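Alpha-L-rhamnosidase (PDB 3W5M) hydrolyses terminal non-reducing alpha-L-rhamnose residues from flavonoid glycosides and gum arabic, and also carries a calcium-dependent rhamnose-binding module. Local coordinates at residues T156-R161 against H262-G267; L328-A331 against R336-G339; T560-F565 against T588-H593. All coordinates share one frame; numbering follows the deposited sequence. Where two conformers were deposited one is given.

Contact 1. Residues T156-R161 against H262-G267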
loop_
_atom_site.group_PDB
_atom_site.type_symbol
_atom_site.label_atom_id
_atom_site.label_comp_id
_atom_site.label_asym_id
_atom_site.label_seq_id
_atom_site.Cartn_x
_atom_site.Cartn_y
_atom_site.Cartn_z
ATOM N N THR A 156 -9.840 34.009 -28.266
ATOM C CA THR A 156 -11.096 33.262 -28.115
ATOM C C THR A 156 -11.865 33.293 -29.430
ATOM O O THR A 156 -11.884 34.325 -30.118
ATOM C CB THR A 156 -11.920 33.855 -26.956
ATOM O OG1 THR A 156 -11.129 33.779 -25.774
ATOM C CG2 THR A 156 -13.274 33.103 -26.723
ATOM N N ARG A 157 -12.472 32.160 -29.795
ATOM C CA ARG A 157 -13.368 32.082 -30.958
ATOM C C ARG A 157 -14.706 31.492 -30.496
ATOM O O ARG A 157 -14.761 30.822 -29.466
ATOM C CB ARG A 157 -12.765 31.262 -32.087
ATOM C CG ARG A 157 -11.402 31.808 -32.536
ATOM C CD ARG A 157 -11.569 33.118 -33.271
ATOM N NE ARG A 157 -10.311 33.686 -33.772
ATOM C CZ ARG A 157 -9.767 34.833 -33.351
ATOM N NH1 ARG A 157 -10.335 35.559 -32.383
ATOM N NH2 ARG A 157 -8.626 35.279 -33.926
ATOM N N TRP A 158 -15.763 31.796 -31.242
ATOM C CA TRP A 158 -17.124 31.417 -30.846
ATOM C C TRP A 158 -17.743 30.559 -31.946
ATOM O O TRP A 158 -17.478 30.790 -33.150
ATOM C CB TRP A 158 -17.946 32.697 -30.594
ATOM C CG TRP A 158 -17.431 33.485 -29.410
ATOM C CD1 TRP A 158 -17.854 33.387 -28.114
ATOM C CD2 TRP A 158 -16.382 34.477 -29.414
ATOM N NE1 TRP A 158 -17.142 34.249 -27.315
ATOM C CE2 TRP A 158 -16.228 34.922 -28.084
ATOM C CE3 TRP A 158 -15.558 35.025 -30.418
ATOM C CZ2 TRP A 158 -15.287 35.899 -27.720
ATOM C CZ3 TRP A 158 -14.615 35.977 -30.063
ATOM C CH2 TRP A 158 -14.486 36.407 -28.720
ATOM N N PHE A 159 -18.574 29.592 -31.549
ATOM C CA PHE A 159 -19.122 28.586 -32.459
ATOM C C PHE A 159 -20.563 28.291 -32.106
ATOM O O PHE A 159 -20.892 28.206 -30.906
ATOM C CB PHE A 159 -18.348 27.275 -32.327
ATOM C CG PHE A 159 -16.868 27.439 -32.587
ATOM C CD1 PHE A 159 -16.050 27.910 -31.568
ATOM C CD2 PHE A 159 -16.318 27.201 -33.851
ATOM C CE1 PHE A 159 -14.687 28.118 -31.787
ATOM C CE2 PHE A 159 -14.948 27.394 -34.063
ATOM C CZ PHE A 159 -14.150 27.851 -33.045
ATOM N N ARG A 160 -21.368 28.097 -33.147
ATOM C CA ARG A 160 -22.770 27.713 -33.002
ATOM C C ARG A 160 -23.162 26.631 -33.975
ATOM O O ARG A 160 -22.654 26.580 -35.109
ATOM C CB ARG A 160 -23.678 28.926 -33.272
ATOM C CG ARG A 160 -23.746 29.947 -32.146
ATOM C CD ARG A 160 -24.599 31.176 -32.508
ATOM N NE ARG A 160 -25.923 30.833 -33.043
ATOM C CZ ARG A 160 -27.017 30.683 -32.304
ATOM N NH1 ARG A 160 -26.969 30.848 -30.992
ATOM N NH2 ARG A 160 -28.179 30.388 -32.892
ATOM N N ARG A 161 -24.106 25.794 -33.547
ATOM C CA ARG A 161 -24.753 24.852 -34.453
ATOM C C ARG A 161 -26.142 24.530 -33.945
ATOM O O ARG A 161 -26.356 24.265 -32.775
ATOM C CB ARG A 161 -23.959 23.557 -34.654
ATOM C CG ARG A 161 -24.516 22.697 -35.783
ATOM C CD ARG A 161 -23.680 21.469 -36.091
ATOM N NE ARG A 161 -24.405 20.546 -36.960
ATOM C CZ ARG A 161 -23.904 19.406 -37.414
ATOM N NH1 ARG A 161 -22.665 19.046 -37.095
ATOM N NH2 ARG A 161 -24.644 18.637 -38.203
ATOM N N HIS A 262 -15.156 37.798 -33.673
ATOM C CA HIS A 262 -15.418 39.031 -32.905
ATOM C C HIS A 262 -16.409 38.653 -31.835
ATOM O O HIS A 262 -17.436 38.022 -32.148
ATOM C CB HIS A 262 -16.028 40.133 -33.787
ATOM C CG HIS A 262 -15.208 40.457 -34.993
ATOM N ND1 HIS A 262 -14.008 41.134 -34.915
ATOM C CD2 HIS A 262 -15.407 40.187 -36.306
ATOM C CE1 HIS A 262 -13.499 41.265 -36.129
ATOM N NE2 HIS A 262 -14.328 40.700 -36.991
ATOM N N GLU A 263 -16.114 39.023 -30.590
ATOM C CA GLU A 263 -17.009 38.740 -29.484
ATOM C C GLU A 263 -18.481 39.056 -29.826
ATOM O O GLU A 263 -18.811 40.201 -30.160
ATOM C CB GLU A 263 -16.594 39.476 -28.227
ATOM C CG GLU A 263 -17.400 38.985 -27.035
ATOM C CD GLU A 263 -17.112 39.745 -25.768
ATOM O OE1 GLU A 263 -15.987 40.273 -25.646
ATOM O OE2 GLU A 263 -18.013 39.807 -24.899
ATOM N N PRO A 264 -19.363 38.038 -29.785
ATOM C CA PRO A 264 -20.749 38.316 -30.175
ATOM C C PRO A 264 -21.577 39.047 -29.096
ATOM O O PRO A 264 -21.196 39.077 -27.922
ATOM C CB PRO A 264 -21.330 36.923 -30.468
ATOM C CG PRO A 264 -20.463 35.974 -29.709
ATOM C CD PRO A 264 -19.110 36.598 -29.576
ATOM N N ALA A 265 -22.702 39.611 -29.525
ATOM C CA ALA A 265 -23.685 40.265 -28.653
ATOM C C ALA A 265 -24.227 39.269 -27.638
ATOM O O ALA A 265 -24.207 38.056 -27.861
ATOM C CB ALA A 265 -24.828 40.826 -29.508
ATOM N N ASP A 266 -24.738 39.727 -26.508
ATOM C CA ASP A 266 -25.290 38.689 -25.665
ATOM C C ASP A 266 -26.588 38.104 -26.220
ATOM O O ASP A 266 -27.302 38.758 -26.989
ATOM C CB ASP A 266 -25.298 38.977 -24.165
ATOM C CG ASP A 266 -24.858 37.746 -23.363
ATOM O OD1 ASP A 266 -25.504 36.668 -23.495
ATOM O OD2 ASP A 266 -23.832 37.838 -22.649
ATOM N N GLY A 267 -26.814 36.834 -25.892
ATOM C CA GLY A 267 -27.849 36.043 -26.528
ATOM C C GLY A 267 -27.225 35.021 -27.448
ATOM O O GLY A 267 -27.904 34.122 -27.915
#
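The indole of W158 lies under the E263-P264 step of the loop, which spreads over one of its faces. P264 CD sits 3.4 Å from the centroid of the five-membered ring of W158 and only 10° off the ring normal. E263 CA takes the six-membered ring in the same way, 3.7 Å from that centroid and 17° off the normal. Both are CH-pi contacts; P264 CD sits on the imide nitrogen and E263 CA between its own amide N and carbonyl carbon, so both C-H groups are probably somewhat polarised. Proline suits the place because its ring sets the CD methylene flat on the indole. W158 has CG anti to its carbonyl carbon (chi1 -66°), which lays the bicycle out beside the strand, and on its opposite face T156 CG2 comes to 3.5 Å above the ring plane. W268 meets the W158 ring edge-to-face.

Toward solvent the packing thins. E263 runs extended, lending W158 only its aliphatic part: E263 CB is 3.8 Å from W158 CH2, while the charged end carries on past the ring. H262 gives the indole its backbone alone, with the imidazole turned away in an exposed position. Thus a flat apolar surface, without hydrogen bonds between the segments, fastens the loop following edge strand 258-260 to strand 156-165 of the antiparallel beta-sheet in the calcium-dependent, rhamnose-binding CBM67 module.

Contact 2. Residues L328-A331 against R336-G339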
loop_
_atom_site.group_PDB
_atom_site.type_symbol
_atom_site.label_atom_id
_atom_site.label_comp_id
_atom_site.label_asym_id
_atom_site.label_seq_id
_atom_site.Cartn_x
_atom_site.Cartn_y
_atom_site.Cartn_z
ATOM N N LEU A 328 -9.248 -5.068 -10.896
ATOM C CA LEU A 328 -9.672 -5.472 -9.565
ATOM C C LEU A 328 -11.002 -6.187 -9.762
ATOM O O LEU A 328 -11.693 -5.905 -10.731
ATOM C CB LEU A 328 -9.948 -4.253 -8.646
ATOM C CG LEU A 328 -8.836 -3.213 -8.447
ATOM C CD1 LEU A 328 -9.441 -2.033 -7.683
ATOM C CD2 LEU A 328 -7.680 -3.808 -7.671
ATOM N N TYR A 329 -11.343 -7.069 -8.827
ATOM C CA TYR A 329 -12.611 -7.796 -8.932
ATOM C C TYR A 329 -13.197 -8.015 -7.537
ATOM O O TYR A 329 -12.484 -7.970 -6.506
ATOM C CB TYR A 329 -12.438 -9.141 -9.662
ATOM C CG TYR A 329 -11.751 -10.172 -8.819
ATOM C CD1 TYR A 329 -10.342 -10.151 -8.653
ATOM C CD2 TYR A 329 -12.477 -11.128 -8.133
ATOM C CE1 TYR A 329 -9.708 -11.059 -7.836
ATOM C CE2 TYR A 329 -11.839 -12.047 -7.301
ATOM C CZ TYR A 329 -10.454 -12.007 -7.166
ATOM O OH TYR A 329 -9.812 -12.908 -6.354
ATOM N N GLU A 330 -14.493 -8.302 -7.527
ATOM C CA GLU A 330 -15.172 -8.818 -6.344
ATOM C C GLU A 330 -16.156 -9.823 -6.891
ATOM O O GLU A 330 -16.932 -9.476 -7.774
ATOM C CB GLU A 330 -15.956 -7.720 -5.652
ATOM C CG GLU A 330 -16.571 -8.162 -4.342
ATOM C CD GLU A 330 -17.393 -7.029 -3.734
ATOM O OE1 GLU A 330 -18.583 -6.883 -4.089
ATOM O OE2 GLU A 330 -16.815 -6.273 -2.938
ATOM N N ALA A 331 -16.090 -11.049 -6.389
ATOM C CA ALA A 331 -16.893 -12.130 -6.896
ATOM C C ALA A 331 -18.036 -12.415 -5.953
ATOM O O ALA A 331 -17.928 -12.218 -4.729
ATOM C CB ALA A 331 -16.054 -13.386 -7.069
ATOM N N ARG A 336 -24.411 -14.230 -2.630
ATOM C CA ARG A 336 -23.558 -14.022 -1.473
ATOM C C ARG A 336 -22.159 -13.653 -1.975
ATOM O O ARG A 336 -21.602 -14.342 -2.833
ATOM C CB ARG A 336 -23.500 -15.305 -0.634
ATOM C CG ARG A 336 -22.540 -15.265 0.538
ATOM C CD ARG A 336 -22.852 -16.360 1.558
ATOM N NE ARG A 336 -21.697 -16.647 2.419
ATOM C CZ ARG A 336 -21.465 -16.078 3.603
ATOM N NH1 ARG A 336 -22.308 -15.176 4.103
ATOM N NH2 ARG A 336 -20.387 -16.411 4.297
ATOM N N ARG A 337 -21.620 -12.550 -1.465
ATOM C CA ARG A 337 -20.255 -12.134 -1.796
ATOM C C ARG A 337 -19.259 -13.214 -1.393
ATOM O O ARG A 337 -19.405 -13.835 -0.346
ATOM C CB ARG A 337 -19.982 -10.857 -1.025
ATOM C CG ARG A 337 -18.910 -9.963 -1.594
ATOM C CD ARG A 337 -17.646 -10.204 -0.840
ATOM N NE ARG A 337 -17.046 -8.950 -0.416
ATOM C CZ ARG A 337 -15.738 -8.738 -0.406
ATOM N NH1 ARG A 337 -14.900 -9.690 -0.831
ATOM N NH2 ARG A 337 -15.275 -7.572 0.017
ATOM N N VAL A 338 -18.225 -13.448 -2.213
ATOM C CA VAL A 338 -17.264 -14.493 -1.922
ATOM C C VAL A 338 -16.089 -13.824 -1.180
ATOM O O VAL A 338 -15.478 -12.855 -1.699
ATOM C CB VAL A 338 -16.739 -15.150 -3.221
ATOM C CG1 VAL A 338 -15.637 -16.146 -2.913
ATOM C CG2 VAL A 338 -17.863 -15.814 -4.016
ATOM N N GLY A 339 -15.783 -14.343 0.006
ATOM C CA GLY A 339 -14.662 -13.868 0.818
ATOM C C GLY A 339 -14.825 -12.499 1.445
ATOM O O GLY A 339 -15.928 -11.955 1.528
HETATM O O HOH W 1 -14.442 -11.833 -4.243
#
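A331 and V338 supply the backbone link: V338 N donates to A331 O at 2.8 Å, with a nearly straight N-H...O angle of 168°. A second link between the same two residues runs through a water, which accepts from A331 N at 2.8 Å and donates to V338 O at 2.9 Å, so the peptide groups are joined once directly and once through solvent.

The apolar part is small. A331 CB and V338 CB stand 4.3 Å apart, and V338 CG2 leans over the A331 carbonyl; two compact side chains fit this buried place, where the backbones come close.

Charge makes up the rest. E330 OE2 lies over one face of the R337 guanidinium, 3.6 Å from R337 NH2, in a salt bridge of charges alone, since no N-H points at the oxygen. R337 bends at chi2 (-99°) and chi3 to bring its planar end across the extended glutamate, the two planes 26° apart. Each group has its stronger polar partner elsewhere, R564 for E330 and D341 O for R337 NH2. The whole is a tight antiparallel beta-hairpin of strands 328-333 and 336-337, the latter outermost in the antiparallel sheet that includes 368-377, within the rhamnosidase N-terminal domain.

Contact 3. Residues T560-F565 against T588-H593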
loop_
_atom_site.group_PDB
_atom_site.type_symbol
_atom_site.label_atom_id
_atom_site.label_comp_id
_atom_site.label_asym_id
_atom_site.label_seq_id
_atom_site.Cartn_x
_atom_site.Cartn_y
_atom_site.Cartn_z
ATOM N N THR A 560 -27.539 2.071 1.915
ATOM C CA THR A 560 -26.180 1.845 2.428
ATOM C C THR A 560 -25.270 1.881 1.236
ATOM O O THR A 560 -25.509 1.126 0.304
ATOM C CB THR A 560 -26.023 0.466 3.092
ATOM O OG1 THR A 560 -26.883 0.382 4.233
ATOM C CG2 THR A 560 -24.568 0.229 3.537
ATOM N N TYR A 561 -24.257 2.752 1.250
ATOM C CA TYR A 561 -23.283 2.776 0.150
ATOM C C TYR A 561 -21.889 2.495 0.707
ATOM O O TYR A 561 -21.448 3.169 1.656
ATOM C CB TYR A 561 -23.312 4.115 -0.599
ATOM C CG TYR A 561 -22.164 4.230 -1.595
ATOM C CD1 TYR A 561 -22.005 3.290 -2.635
ATOM C CD2 TYR A 561 -21.227 5.249 -1.471
ATOM C CE1 TYR A 561 -20.930 3.381 -3.517
ATOM C CE2 TYR A 561 -20.151 5.352 -2.354
ATOM C CZ TYR A 561 -20.017 4.421 -3.369
ATOM O OH TYR A 561 -18.935 4.542 -4.252
ATOM N N GLU A 562 -21.200 1.508 0.120
ATOM C CA GLU A 562 -19.839 1.183 0.539
ATOM C C GLU A 562 -18.990 1.063 -0.719
ATOM O O GLU A 562 -19.169 0.114 -1.467
ATOM C CB GLU A 562 -19.829 -0.138 1.304
ATOM C CG GLU A 562 -20.292 0.021 2.758
ATOM C CD GLU A 562 -20.527 -1.296 3.460
ATOM O OE1 GLU A 562 -21.005 -2.253 2.813
ATOM O OE2 GLU A 562 -20.244 -1.386 4.667
ATOM N N PRO A 563 -18.075 2.003 -0.959
ATOM C CA PRO A 563 -17.237 1.865 -2.177
ATOM C C PRO A 563 -16.467 0.538 -2.225
ATOM O O PRO A 563 -16.176 -0.062 -1.171
ATOM C CB PRO A 563 -16.266 3.048 -2.069
ATOM C CG PRO A 563 -16.993 4.045 -1.203
ATOM C CD PRO A 563 -17.738 3.221 -0.193
ATOM N N ARG A 564 -16.127 0.074 -3.426
ATOM C CA ARG A 564 -15.388 -1.196 -3.545
ATOM C C ARG A 564 -14.009 -1.026 -4.212
ATOM O O ARG A 564 -13.093 -1.786 -3.929
ATOM C CB ARG A 564 -16.175 -2.220 -4.372
ATOM C CG ARG A 564 -17.369 -2.855 -3.690
ATOM C CD ARG A 564 -18.323 -3.357 -4.778
ATOM N NE ARG A 564 -19.439 -4.195 -4.300
ATOM C CZ ARG A 564 -20.710 -3.791 -4.274
ATOM N NH1 ARG A 564 -21.029 -2.555 -4.645
ATOM N NH2 ARG A 564 -21.670 -4.624 -3.840
ATOM N N PHE A 565 -13.897 -0.084 -5.137
ATOM C CA PHE A 565 -12.722 -0.057 -6.027
ATOM C C PHE A 565 -11.926 1.224 -5.951
ATOM O O PHE A 565 -11.337 1.714 -6.954
ATOM C CB PHE A 565 -13.165 -0.392 -7.453
ATOM C CG PHE A 565 -13.843 -1.722 -7.539
ATOM C CD1 PHE A 565 -13.126 -2.885 -7.240
ATOM C CD2 PHE A 565 -15.198 -1.825 -7.883
ATOM C CE1 PHE A 565 -13.726 -4.127 -7.297
ATOM C CE2 PHE A 565 -15.793 -3.074 -7.966
ATOM C CZ PHE A 565 -15.068 -4.223 -7.662
ATOM N N THR A 588 -19.166 6.041 8.469
ATOM C CA THR A 588 -18.297 5.211 9.316
ATOM C C THR A 588 -17.093 4.865 8.459
ATOM O O THR A 588 -17.277 4.404 7.347
ATOM C CB THR A 588 -19.033 3.942 9.744
ATOM O OG1 THR A 588 -20.261 4.315 10.421
ATOM C CG2 THR A 588 -18.178 3.094 10.672
ATOM N N GLY A 589 -15.883 5.089 8.962
ATOM C CA GLY A 589 -14.703 4.697 8.191
ATOM C C GLY A 589 -14.456 3.207 8.262
ATOM O O GLY A 589 -14.643 2.577 9.321
ATOM N N ARG A 590 -14.023 2.611 7.136
ATOM C CA ARG A 590 -13.682 1.191 7.127
ATOM C C ARG A 590 -12.192 1.132 6.844
ATOM O O ARG A 590 -11.765 1.451 5.747
ATOM C CB ARG A 590 -14.484 0.434 6.073
ATOM C CG ARG A 590 -15.992 0.530 6.337
ATOM C CD ARG A 590 -16.810 -0.147 5.237
ATOM N NE ARG A 590 -16.497 0.437 3.943
ATOM C CZ ARG A 590 -16.459 -0.217 2.775
ATOM N NH1 ARG A 590 -16.739 -1.524 2.683
ATOM N NH2 ARG A 590 -16.141 0.468 1.672
ATOM N N VAL A 591 -11.424 0.799 7.868
ATOM C CA VAL A 591 -9.948 0.802 7.808
ATOM C C VAL A 591 -9.484 -0.478 7.092
ATOM O O VAL A 591 -9.783 -1.580 7.561
ATOM C CB VAL A 591 -9.378 0.825 9.232
ATOM C CG1 VAL A 591 -7.845 0.748 9.238
ATOM C CG2 VAL A 591 -9.842 2.094 9.959
ATOM N N MET A 592 -8.757 -0.317 5.978
ATOM C CA MET A 592 -8.302 -1.431 5.152
ATOM C C MET A 592 -6.797 -1.499 5.070
ATOM O O MET A 592 -6.170 -0.478 4.860
ATOM C CB MET A 592 -8.803 -1.245 3.731
ATOM C CG MET A 592 -10.295 -1.415 3.629
ATOM S SD MET A 592 -10.877 -1.011 1.963
ATOM C CE MET A 592 -12.646 -0.935 2.321
ATOM N N HIS A 593 -6.245 -2.707 5.208
ATOM C CA HIS A 593 -4.792 -2.934 5.018
ATOM C C HIS A 593 -4.528 -4.413 4.873
ATOM O O HIS A 593 -5.450 -5.239 4.957
ATOM C CB HIS A 593 -3.940 -2.324 6.171
ATOM C CG HIS A 593 -4.376 -2.706 7.552
ATOM N ND1 HIS A 593 -4.101 -3.937 8.114
ATOM C CD2 HIS A 593 -4.999 -1.981 8.519
ATOM C CE1 HIS A 593 -4.578 -3.969 9.350
ATOM N NE2 HIS A 593 -5.117 -2.791 9.621
HETATM O O HOH W 2 -18.008 -3.193 4.889
HETATM O O HOH W 3 -16.291 -2.663 -0.014
#
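R590 projects its guanidinium from strand 587-594 against E562 and P563, which follow edge strand 559-561 in the same large sheet of the concanavalin-like domain. Strand 510-515 runs between the two, so the long arginine spans the width of a strand, for which its reach suits it. E562 and R590 cross at about a right angle, yet their flat ends stack, carboxylate and guanidinium planes 23° apart. E562 CB rests 3.5 Å above one face of the guanidinium, and M592 CE lies over the opposite face, so the planar group is held between aliphatic atoms. The E562 carboxylate is not in salt-bridge contact with R590: E562 OE2 stays 4.0 Å from R590 NH1, and its salt bridge is with R512. Water 2 spans that gap, donating to E562 OE2 and accepting from R590 NH1.

R590 bends at chi3 (-57°), which turns its edge toward the backbone of P563, whose ring also packs here, P563 CD lying 3.7 Å from R590 NH2. With an alanine at R590, the P563 carbonyl would probably lose its direct donor from this strand, and a gap would be likely to open between E562 and M592. Water 3 donates to that carbonyl and accepts from R590 NH1, both at the guanidinium edge. R590 NH2 meets P563 O at 2.9 Å, in the carbonyl plane on a lone pair and only 7° out of the guanidinium plane.

How the contacts relate
Following the chain from the N terminus, contact 1 comes first: it closes a loop of about a hundred residues within the carbohydrate-binding module, bringing the segment after strand 258-260 back to strand 156-165. Contact 2 then closes a very short turn in the N-terminal rhamnosidase domain, and contact 3 a loop of 22 residues in the concanavalin-like domain. The three follow in series, none enclosing or crossing another. Contact 1 stands apart, its centre 52 Å from that of contact 2 and 47 Å from that of contact 3. Contacts 2 and 3 meet directly: R564 NE and E330 OE1 form a salt bridge of 2.8 Å, and F565 packs on L328, tying the two domains together.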